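PDB 4KRI: phospholethanolamine N-methyltransferase 2 from Haemonchus contortus, which probably methylates phosphomonomethylethanolamine with S-adenosylmethionine on the nematode route to phosphocholine. Local coordinates for residues H15-G20 and Q137-N142; R8-C13 and I101-L106; Q209-L214 and A241-L246. One frame throughout, in Å; residues are numbered along the deposited sequence.

Overall arrangement
Interactions 1 and 2 both join helix 5-18 to strands of the N-terminal region, and they touch where N142 meets C13. Interaction 2 is core: all four touching residues are buried, and aliphatic groups do the packing beside an arginine whose charge is turned elsewhere. Interaction 1, at the end of the same helix, lies at the surface; there a valine methyl and a histidine CB meet a tyrosine ring, with a water nearby. Interaction 3 belongs to the methyltransferase domain, its centre about 31 Å from the centres of both others. It joins two helices, is partly buried, and sets one phenylalanine against two leucines beside an exposed glutamate.

Interaction 1. Residues H15-G20 and Q137-N142; sequences HHVIKG and QFYAVN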
loop_
_atom_site.group_PDB
_atom_site.type_symbol
_atom_site.label_atom_id
_atom_site.label_comp_id
_atom_site.label_asym_id
_atom_site.label_seq_id
_atom_site.Cartn_x
_atom_site.Cartn_y
_atom_site.Cartn_z
ATOM N N HIS A 15 -2.518 9.538 15.753
ATOM C CA HIS A 15 -1.362 9.118 16.549
ATOM C C HIS A 15 -0.301 8.307 15.800
ATOM O O HIS A 15 0.816 8.160 16.290
ATOM C CB HIS A 15 -1.814 8.433 17.838
ATOM C CG HIS A 15 -2.347 9.401 18.847
ATOM N ND1 HIS A 15 -1.525 10.142 19.671
ATOM C CD2 HIS A 15 -3.614 9.800 19.125
ATOM C CE1 HIS A 15 -2.265 10.937 20.427
ATOM N NE2 HIS A 15 -3.534 10.745 20.118
ATOM N N HIS A 16 -0.617 7.813 14.605
ATOM C CA HIS A 16 0.430 7.217 13.769
ATOM C C HIS A 16 1.497 8.249 13.429
ATOM O O HIS A 16 2.685 7.916 13.290
ATOM C CB HIS A 16 -0.142 6.655 12.473
ATOM C CG HIS A 16 -1.022 5.466 12.673
ATOM N ND1 HIS A 16 -1.986 5.091 11.760
ATOM C CD2 HIS A 16 -1.089 4.567 13.685
ATOM C CE1 HIS A 16 -2.607 4.012 12.203
ATOM N NE2 HIS A 16 -2.081 3.671 13.365
ATOM N N VAL A 17 1.059 9.496 13.263
ATOM C CA VAL A 17 1.950 10.588 12.902
ATOM C C VAL A 17 2.506 11.300 14.126
ATOM O O VAL A 17 3.716 11.530 14.213
ATOM C CB VAL A 17 1.243 11.626 12.016
ATOM C CG1 VAL A 17 2.227 12.698 11.575
ATOM C CG2 VAL A 17 0.632 10.953 10.821
ATOM N N ILE A 18 1.646 11.650 15.078
ATOM C CA ILE A 18 2.104 12.452 16.217
ATOM C C ILE A 18 2.569 11.623 17.421
ATOM O O ILE A 18 3.074 12.177 18.401
ATOM C CB ILE A 18 1.079 13.532 16.645
ATOM C CG1 ILE A 18 -0.156 12.889 17.271
ATOM C CG2 ILE A 18 0.688 14.389 15.448
ATOM C CD1 ILE A 18 -1.131 13.900 17.895
ATOM N N LYS A 19 2.409 10.306 17.331
ATOM C CA LYS A 19 2.963 9.398 18.336
ATOM C C LYS A 19 2.384 9.636 19.736
ATOM O O LYS A 19 1.174 9.557 19.929
ATOM C CB LYS A 19 4.494 9.487 18.355
ATOM C CG LYS A 19 5.137 9.235 16.996
ATOM C CD LYS A 19 5.248 7.753 16.707
ATOM C CE LYS A 19 5.998 7.492 15.405
ATOM N NZ LYS A 19 5.111 7.607 14.214
ATOM N N GLY A 20 3.247 9.916 20.708
ATOM C CA GLY A 20 2.786 10.087 22.080
ATOM C C GLY A 20 2.292 11.486 22.404
ATOM O O GLY A 20 1.832 11.734 23.519
ATOM N N GLN A 137 1.680 16.352 2.242
ATOM C CA GLN A 137 2.502 15.165 2.039
ATOM C C GLN A 137 1.675 13.937 2.407
ATOM O O GLN A 137 0.982 13.922 3.426
ATOM C CB GLN A 137 3.763 15.228 2.909
ATOM C CG GLN A 137 4.597 13.950 2.903
ATOM C CD GLN A 137 5.831 14.065 3.774
ATOM O OE1 GLN A 137 6.620 15.001 3.630
ATOM N NE2 GLN A 137 6.005 13.116 4.688
ATOM N N PHE A 138 1.740 12.910 1.569
ATOM C CA PHE A 138 0.963 11.694 1.789
ATOM C C PHE A 138 1.539 10.817 2.908
ATOM O O PHE A 138 2.759 10.618 2.993
ATOM C CB PHE A 138 0.888 10.890 0.485
ATOM C CG PHE A 138 0.180 9.579 0.629
ATOM C CD1 PHE A 138 -1.211 9.523 0.613
ATOM C CD2 PHE A 138 0.901 8.407 0.805
ATOM C CE1 PHE A 138 -1.873 8.315 0.756
ATOM C CE2 PHE A 138 0.240 7.192 0.947
ATOM C CZ PHE A 138 -1.137 7.148 0.919
ATOM N N TYR A 139 0.659 10.301 3.772
ATOM C CA TYR A 139 1.063 9.296 4.753
ATOM C C TYR A 139 0.373 7.944 4.535
ATOM O O TYR A 139 1.046 6.917 4.419
ATOM C CB TYR A 139 0.852 9.782 6.191
ATOM C CG TYR A 139 1.330 8.780 7.210
ATOM C CD1 TYR A 139 2.684 8.645 7.503
ATOM C CD2 TYR A 139 0.434 7.952 7.871
ATOM C CE1 TYR A 139 3.125 7.709 8.430
ATOM C CE2 TYR A 139 0.869 7.021 8.799
ATOM C CZ TYR A 139 2.205 6.907 9.080
ATOM O OH TYR A 139 2.614 5.970 10.010
ATOM N N ALA A 140 -0.954 7.928 4.505
ATOM C CA ALA A 140 -1.670 6.668 4.308
ATOM C C ALA A 140 -3.115 6.869 3.899
ATOM O O ALA A 140 -3.689 7.937 4.092
ATOM C CB ALA A 140 -1.611 5.800 5.571
ATOM N N VAL A 141 -3.690 5.823 3.321
ATOM C CA VAL A 141 -5.138 5.710 3.206
ATOM C C VAL A 141 -5.512 4.408 3.888
ATOM O O VAL A 141 -4.989 3.347 3.545
ATOM C CB VAL A 141 -5.616 5.610 1.752
ATOM C CG1 VAL A 141 -7.165 5.656 1.719
ATOM C CG2 VAL A 141 -5.039 6.731 0.907
ATOM N N ASN A 142 -6.401 4.490 4.867
ATOM C CA ASN A 142 -6.896 3.301 5.539
ATOM C C ASN A 142 -8.374 3.112 5.284
ATOM O O ASN A 142 -9.073 4.047 4.884
ATOM C CB ASN A 142 -6.692 3.404 7.051
ATOM C CG ASN A 142 -5.246 3.233 7.457
ATOM O OD1 ASN A 142 -4.727 2.108 7.500
ATOM N ND2 ASN A 142 -4.594 4.345 7.803
HETATM O O HOH W 1 -2.690 5.171 9.415
#
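The ring of Y139 takes the CG2 methyl of V17 over one face, 4.3 Å from the ring centroid and 12° off the normal, a CH-pi contact set almost over the middle of the ring. H16 comes at the same ring obliquely: its CB lies 3.8 Å from Y139 OH and equally close to CE2, while its own imidazole packs edge-to-face with Y283. The H15 ring turns its edge to the end of the helix, where ND1 donates to K19 O (2.8 Å, 164°). K19 has positive phi as the chain leaves the helix, and its NZ folds back to H16 O at 2.6 Å. A water accepts from N142 ND2 at 2.6 Å; its approach to H16 ND1 is too short to be trusted. Y139 and A140 both face T160 in a classic beta bulge, and strand 132-143 also pairs with strand 273-277 of the methyltransferase domain. With CG anti to the backbone N (chi1 -177°), the Y139 ring reaches the helix, and its OH bonds to the backbone N of E284. The contact thus divides the tyrosine by chemistry: dispersion from V17 holds the apolar ring face, while the hydroxyl at the far end is held by the E284 backbone N.

Interaction 2. Residues R8-C13 and I101-L106; sequences RQLIEC and ILRQDL
I101 meets helix 5-18 with both of its branches. Its CG2 sits 3.8 Å from L10 O and 4.1 Å from L10 CD2, the two side chains sliding past each other in opposite directions; CD1 reaches the next turn and lies 4.0 Å from C13 CB. A chi1 of -59°, with CG1 beside the backbone N and CG2 anti to it, spreads the two branches over successive helix turns. L102 turns away from the helix, and its side chain touches F122 of helix 114-124. R103 returns to the near side: its CB packs 3.8 Å from L10 CD2, and the two side chains cross at about a right angle. The chain then bends at chi2 (-78°) and leads the guanidinium group away, to a salt bridge with D156 and hydrogen bonds with N70 and S2. Helix 8-13 and strand 101-105 run roughly antiparallel, at 144°, with axes 9.0 Å apart. This is helix-on-sheet packing in the N-terminal region, where strand 98-105 lies between strands 64-70 and 156-166. The chemistry divides R103 in two: its aliphatic stem shares the apolar layer with L10, and its buried charge is met by D156, N70 and S2 beyond that layer.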
loop_
_atom_site.group_PDB
_atom_site.type_symbol
_atom_site.label_atom_id
_atom_site.label_comp_id
_atom_site.label_asym_id
_atom_site.label_seq_id
_atom_site.Cartn_x
_atom_site.Cartn_y
_atom_site.Cartn_z
ATOM N N ARG A 8 -12.707 6.450 17.329
ATOM C CA ARG A 8 -11.474 5.978 17.941
ATOM C C ARG A 8 -10.430 5.664 16.881
ATOM O O ARG A 8 -9.252 5.970 17.063
ATOM C CB ARG A 8 -11.726 4.788 18.869
ATOM C CG ARG A 8 -12.423 5.233 20.164
ATOM C CD ARG A 8 -12.522 4.122 21.176
ATOM N NE ARG A 8 -11.213 3.614 21.565
ATOM C CZ ARG A 8 -10.519 4.035 22.620
ATOM N NH1 ARG A 8 -10.999 4.994 23.411
ATOM N NH2 ARG A 8 -9.342 3.488 22.889
ATOM N N GLN A 9 -10.858 5.093 15.757
ATOM C CA GLN A 9 -9.907 4.801 14.690
ATOM C C GLN A 9 -9.353 6.084 14.052
ATOM O O GLN A 9 -8.171 6.139 13.698
ATOM C CB GLN A 9 -10.532 3.877 13.626
ATOM C CG GLN A 9 -9.495 3.328 12.665
ATOM C CD GLN A 9 -10.076 2.585 11.473
ATOM O OE1 GLN A 9 -11.277 2.296 11.414
ATOM N NE2 GLN A 9 -9.214 2.272 10.510
ATOM N N LEU A 10 -10.191 7.117 13.919
ATOM C CA LEU A 10 -9.718 8.386 13.363
ATOM C C LEU A 10 -8.593 8.952 14.222
ATOM O O LEU A 10 -7.592 9.448 13.695
ATOM C CB LEU A 10 -10.851 9.414 13.249
ATOM C CG LEU A 10 -11.953 9.062 12.257
ATOM C CD1 LEU A 10 -12.931 10.212 12.130
ATOM C CD2 LEU A 10 -11.349 8.726 10.913
ATOM N N ILE A 11 -8.758 8.870 15.540
ATOM C CA ILE A 11 -7.739 9.385 16.458
ATOM C C ILE A 11 -6.501 8.493 16.463
ATOM O O ILE A 11 -5.375 8.988 16.604
ATOM C CB ILE A 11 -8.309 9.570 17.892
ATOM C CG1 ILE A 11 -9.469 10.562 17.873
ATOM C CG2 ILE A 11 -7.235 10.044 18.862
ATOM C CD1 ILE A 11 -9.178 11.794 17.067
ATOM N N GLU A 12 -6.685 7.188 16.279
ATOM C CA GLU A 12 -5.521 6.308 16.145
ATOM C C GLU A 12 -4.688 6.681 14.917
ATOM O O GLU A 12 -3.457 6.677 14.975
ATOM C CB GLU A 12 -5.940 4.830 16.081
ATOM C CG GLU A 12 -6.472 4.301 17.408
ATOM C CD GLU A 12 -7.349 3.067 17.230
ATOM O OE1 GLU A 12 -7.517 2.618 16.075
ATOM O OE2 GLU A 12 -7.856 2.552 18.248
ATOM N N CYS A 13 -5.361 7.003 13.814
ATOM C CA CYS A 13 -4.668 7.462 12.608
ATOM C C CYS A 13 -3.830 8.711 12.877
ATOM O O CYS A 13 -2.700 8.833 12.380
ATOM C CB CYS A 13 -5.659 7.729 11.480
ATOM S SG CYS A 13 -6.402 6.220 10.799
ATOM N N ILE A 101 -6.673 14.486 9.052
ATOM C CA ILE A 101 -7.287 13.167 9.021
ATOM C C ILE A 101 -8.639 13.350 8.347
ATOM O O ILE A 101 -9.508 14.047 8.867
ATOM C CB ILE A 101 -7.501 12.610 10.445
ATOM C CG1 ILE A 101 -6.167 12.512 11.205
ATOM C CG2 ILE A 101 -8.190 11.248 10.386
ATOM C CD1 ILE A 101 -5.098 11.615 10.513
ATOM N N LEU A 102 -8.811 12.754 7.173
ATOM C CA LEU A 102 -10.008 12.980 6.391
ATOM C C LEU A 102 -10.725 11.658 6.175
ATOM O O LEU A 102 -10.172 10.736 5.585
ATOM C CB LEU A 102 -9.651 13.614 5.039
ATOM C CG LEU A 102 -10.768 13.609 3.986
ATOM C CD1 LEU A 102 -11.845 14.577 4.355
ATOM C CD2 LEU A 102 -10.212 13.933 2.606
ATOM N N ARG A 103 -11.952 11.564 6.671
ATOM C CA ARG A 103 -12.747 10.358 6.507
ATOM C C ARG A 103 -13.884 10.661 5.545
ATOM O O ARG A 103 -14.684 11.571 5.770
ATOM C CB ARG A 103 -13.320 9.913 7.863
ATOM C CG ARG A 103 -14.104 8.578 7.869
ATOM C CD ARG A 103 -15.531 8.725 7.315
ATOM N NE ARG A 103 -16.334 7.530 7.552
ATOM C CZ ARG A 103 -17.098 7.342 8.623
ATOM N NH1 ARG A 103 -17.189 8.271 9.570
ATOM N NH2 ARG A 103 -17.784 6.218 8.745
ATOM N N GLN A 104 -13.967 9.890 4.472
ATOM C CA GLN A 104 -15.061 10.032 3.533
ATOM C C GLN A 104 -15.430 8.671 2.983
ATOM O O GLN A 104 -14.562 7.942 2.495
ATOM C CB GLN A 104 -14.661 10.978 2.396
ATOM C CG GLN A 104 -15.771 11.258 1.396
ATOM C CD GLN A 104 -16.912 12.051 1.997
ATOM O OE1 GLN A 104 -16.700 12.953 2.812
ATOM N NE2 GLN A 104 -18.139 11.711 1.605
ATOM N N ASP A 105 -16.719 8.334 3.059
ATOM C CA ASP A 105 -17.228 7.077 2.503
ATOM C C ASP A 105 -17.384 7.202 0.989
ATOM O O ASP A 105 -18.062 8.116 0.509
ATOM C CB ASP A 105 -18.571 6.748 3.147
ATOM C CG ASP A 105 -19.150 5.432 2.672
ATOM O OD1 ASP A 105 -18.407 4.593 2.112
ATOM O OD2 ASP A 105 -20.364 5.239 2.874
ATOM N N LEU A 106 -16.757 6.298 0.235
ATOM C CA LEU A 106 -16.843 6.328 -1.223
ATOM C C LEU A 106 -17.689 5.172 -1.784
ATOM O O LEU A 106 -17.665 4.908 -2.981
ATOM C CB LEU A 106 -15.441 6.337 -1.857
ATOM C CG LEU A 106 -14.539 7.540 -1.543
ATOM C CD1 LEU A 106 -13.227 7.415 -2.292
ATOM C CD2 LEU A 106 -15.219 8.836 -1.913
#

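Interaction 3. Residues Q209-L214 and A241-L246; sequences QNLAIL and ASEFGL
F244 ends a helix of the Rossmann-like methyltransferase fold and fits its ring against L211 and L214 of helix 206-215. From CB, which points at that helix, a chi1 of -61° sets CG beside the backbone N and carries the ring across to the leucines. CE2 makes most of the contact: L211 CD1 and L214 CB each lie 3.9 Å from it, both oblique to the ring. At the tip, CZ meets L211 CD1 again, at 4.1 Å. M220, from the loop that follows helix 206-215, also touches the phenylalanine. L211 reaches out because its CG is anti to the backbone N (chi1 -178°), which brings a terminal methyl to the ring although its CB does not head that way. E243 flanks the same methyl: its chain bends at chi2, and its CG and OE1 both come to 4.2 Å from L211 CD1, packing at an exposed margin without any polar pairing to the leucine. The same two helices are also joined by a hydrogen bond from N210 ND2 to Q239 OE1. Helix 235-244 follows the glycine-rich turn after strand 225-229, consistent with the cofactor-binding turn of class I methyltransferases. It stops at G245, which has positive phi (72°) and whose N still bonds to A241 O at 2.9 Å. The second leucine completes its grip with a methyl: L214 CD1 lies 4.0 Å from F244 CE2.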
loop_
_atom_site.group_PDB
_atom_site.type_symbol
_atom_site.label_atom_id
_atom_site.label_comp_id
_atom_site.label_asym_id
_atom_site.label_seq_id
_atom_site.Cartn_x
_atom_site.Cartn_y
_atom_site.Cartn_z
ATOM N N GLN A 209 1.311 -21.144 -7.968
ATOM C CA GLN A 209 2.647 -20.915 -7.432
ATOM C C GLN A 209 2.557 -20.241 -6.078
ATOM O O GLN A 209 3.299 -20.583 -5.159
ATOM C CB GLN A 209 3.506 -20.075 -8.374
ATOM C CG GLN A 209 4.933 -19.873 -7.873
ATOM C CD GLN A 209 5.734 -21.174 -7.805
ATOM O OE1 GLN A 209 5.716 -21.974 -8.738
ATOM N NE2 GLN A 209 6.451 -21.380 -6.699
ATOM N N ASN A 210 1.657 -19.278 -5.950
ATOM C CA ASN A 210 1.512 -18.622 -4.661
ATOM C C ASN A 210 1.088 -19.599 -3.569
ATOM O O ASN A 210 1.507 -19.474 -2.416
ATOM C CB ASN A 210 0.559 -17.435 -4.732
ATOM C CG ASN A 210 0.756 -16.490 -3.577
ATOM O OD1 ASN A 210 1.793 -15.826 -3.486
ATOM N ND2 ASN A 210 -0.209 -16.451 -2.667
ATOM N N LEU A 211 0.281 -20.591 -3.925
ATOM C CA LEU A 211 -0.140 -21.571 -2.927
ATOM C C LEU A 211 1.053 -22.403 -2.464
ATOM O O LEU A 211 1.188 -22.712 -1.280
ATOM C CB LEU A 211 -1.232 -22.488 -3.481
ATOM C CG LEU A 211 -1.790 -23.517 -2.501
ATOM C CD1 LEU A 211 -2.520 -22.810 -1.360
ATOM C CD2 LEU A 211 -2.721 -24.485 -3.210
ATOM N N ALA A 212 1.917 -22.765 -3.404
ATOM C CA ALA A 212 3.110 -23.539 -3.077
ATOM C C ALA A 212 4.020 -22.740 -2.142
ATOM O O ALA A 212 4.589 -23.292 -1.206
ATOM C CB ALA A 212 3.846 -23.939 -4.352
ATOM N N ILE A 213 4.134 -21.435 -2.386
ATOM C CA ILE A 213 4.944 -20.570 -1.526
ATOM C C ILE A 213 4.338 -20.438 -0.126
ATOM O O ILE A 213 5.052 -20.529 0.875
ATOM C CB ILE A 213 5.137 -19.185 -2.170
ATOM C CG1 ILE A 213 5.870 -19.360 -3.497
ATOM C CG2 ILE A 213 5.906 -18.244 -1.256
ATOM C CD1 ILE A 213 6.242 -18.088 -4.148
ATOM N N LEU A 214 3.024 -20.243 -0.046
ATOM C CA LEU A 214 2.363 -20.117 1.257
ATOM C C LEU A 214 2.574 -21.344 2.134
ATOM O O LEU A 214 2.692 -21.235 3.357
ATOM C CB LEU A 214 0.863 -19.889 1.085
ATOM C CG LEU A 214 0.497 -18.475 0.654
ATOM C CD1 LEU A 214 -1.019 -18.369 0.427
ATOM C CD2 LEU A 214 0.959 -17.466 1.703
ATOM N N ALA A 241 -6.435 -15.879 2.863
ATOM C CA ALA A 241 -7.656 -15.890 3.643
ATOM C C ALA A 241 -8.541 -17.067 3.230
ATOM O O ALA A 241 -9.071 -17.789 4.087
ATOM C CB ALA A 241 -8.414 -14.574 3.489
ATOM N N SER A 242 -8.719 -17.273 1.929
ATOM C CA SER A 242 -9.704 -18.278 1.509
ATOM C C SER A 242 -9.217 -19.713 1.716
ATOM O O SER A 242 -10.013 -20.605 2.005
ATOM C CB SER A 242 -10.140 -18.065 0.060
ATOM O OG SER A 242 -9.039 -18.234 -0.809
ATOM N N GLU A 243 -7.914 -19.927 1.594
ATOM C CA GLU A 243 -7.343 -21.271 1.688
ATOM C C GLU A 243 -6.972 -21.674 3.106
ATOM O O GLU A 243 -7.094 -22.844 3.475
ATOM C CB GLU A 243 -6.090 -21.373 0.813
ATOM C CG GLU A 243 -6.379 -21.409 -0.672
ATOM C CD GLU A 243 -6.987 -22.733 -1.110
ATOM O OE1 GLU A 243 -6.492 -23.802 -0.673
ATOM O OE2 GLU A 243 -7.964 -22.702 -1.890
ATOM N N PHE A 244 -6.491 -20.714 3.891
ATOM C CA PHE A 244 -6.026 -21.022 5.239
ATOM C C PHE A 244 -6.840 -20.360 6.342
ATOM O O PHE A 244 -6.626 -20.644 7.520
ATOM C CB PHE A 244 -4.548 -20.646 5.377
ATOM C CG PHE A 244 -3.650 -21.386 4.427
ATOM C CD1 PHE A 244 -3.135 -22.627 4.768
ATOM C CD2 PHE A 244 -3.324 -20.843 3.187
ATOM C CE1 PHE A 244 -2.312 -23.316 3.896
ATOM C CE2 PHE A 244 -2.504 -21.524 2.314
ATOM C CZ PHE A 244 -1.991 -22.761 2.670
ATOM N N GLY A 245 -7.766 -19.475 5.982
ATOM C CA GLY A 245 -8.583 -18.822 6.992
ATOM C C GLY A 245 -7.812 -17.800 7.810
ATOM O O GLY A 245 -8.195 -17.476 8.942
ATOM N N LEU A 246 -6.726 -17.297 7.232
ATOM C CA LEU A 246 -5.934 -16.264 7.886
ATOM C C LEU A 246 -6.672 -14.934 7.831
ATOM O O LEU A 246 -7.430 -14.672 6.890
ATOM C CB LEU A 246 -4.595 -16.111 7.185
ATOM C CG LEU A 246 -3.669 -17.322 7.305
ATOM C CD1 LEU A 246 -2.401 -17.092 6.506
ATOM C CD2 LEU A 246 -3.343 -17.525 8.767
#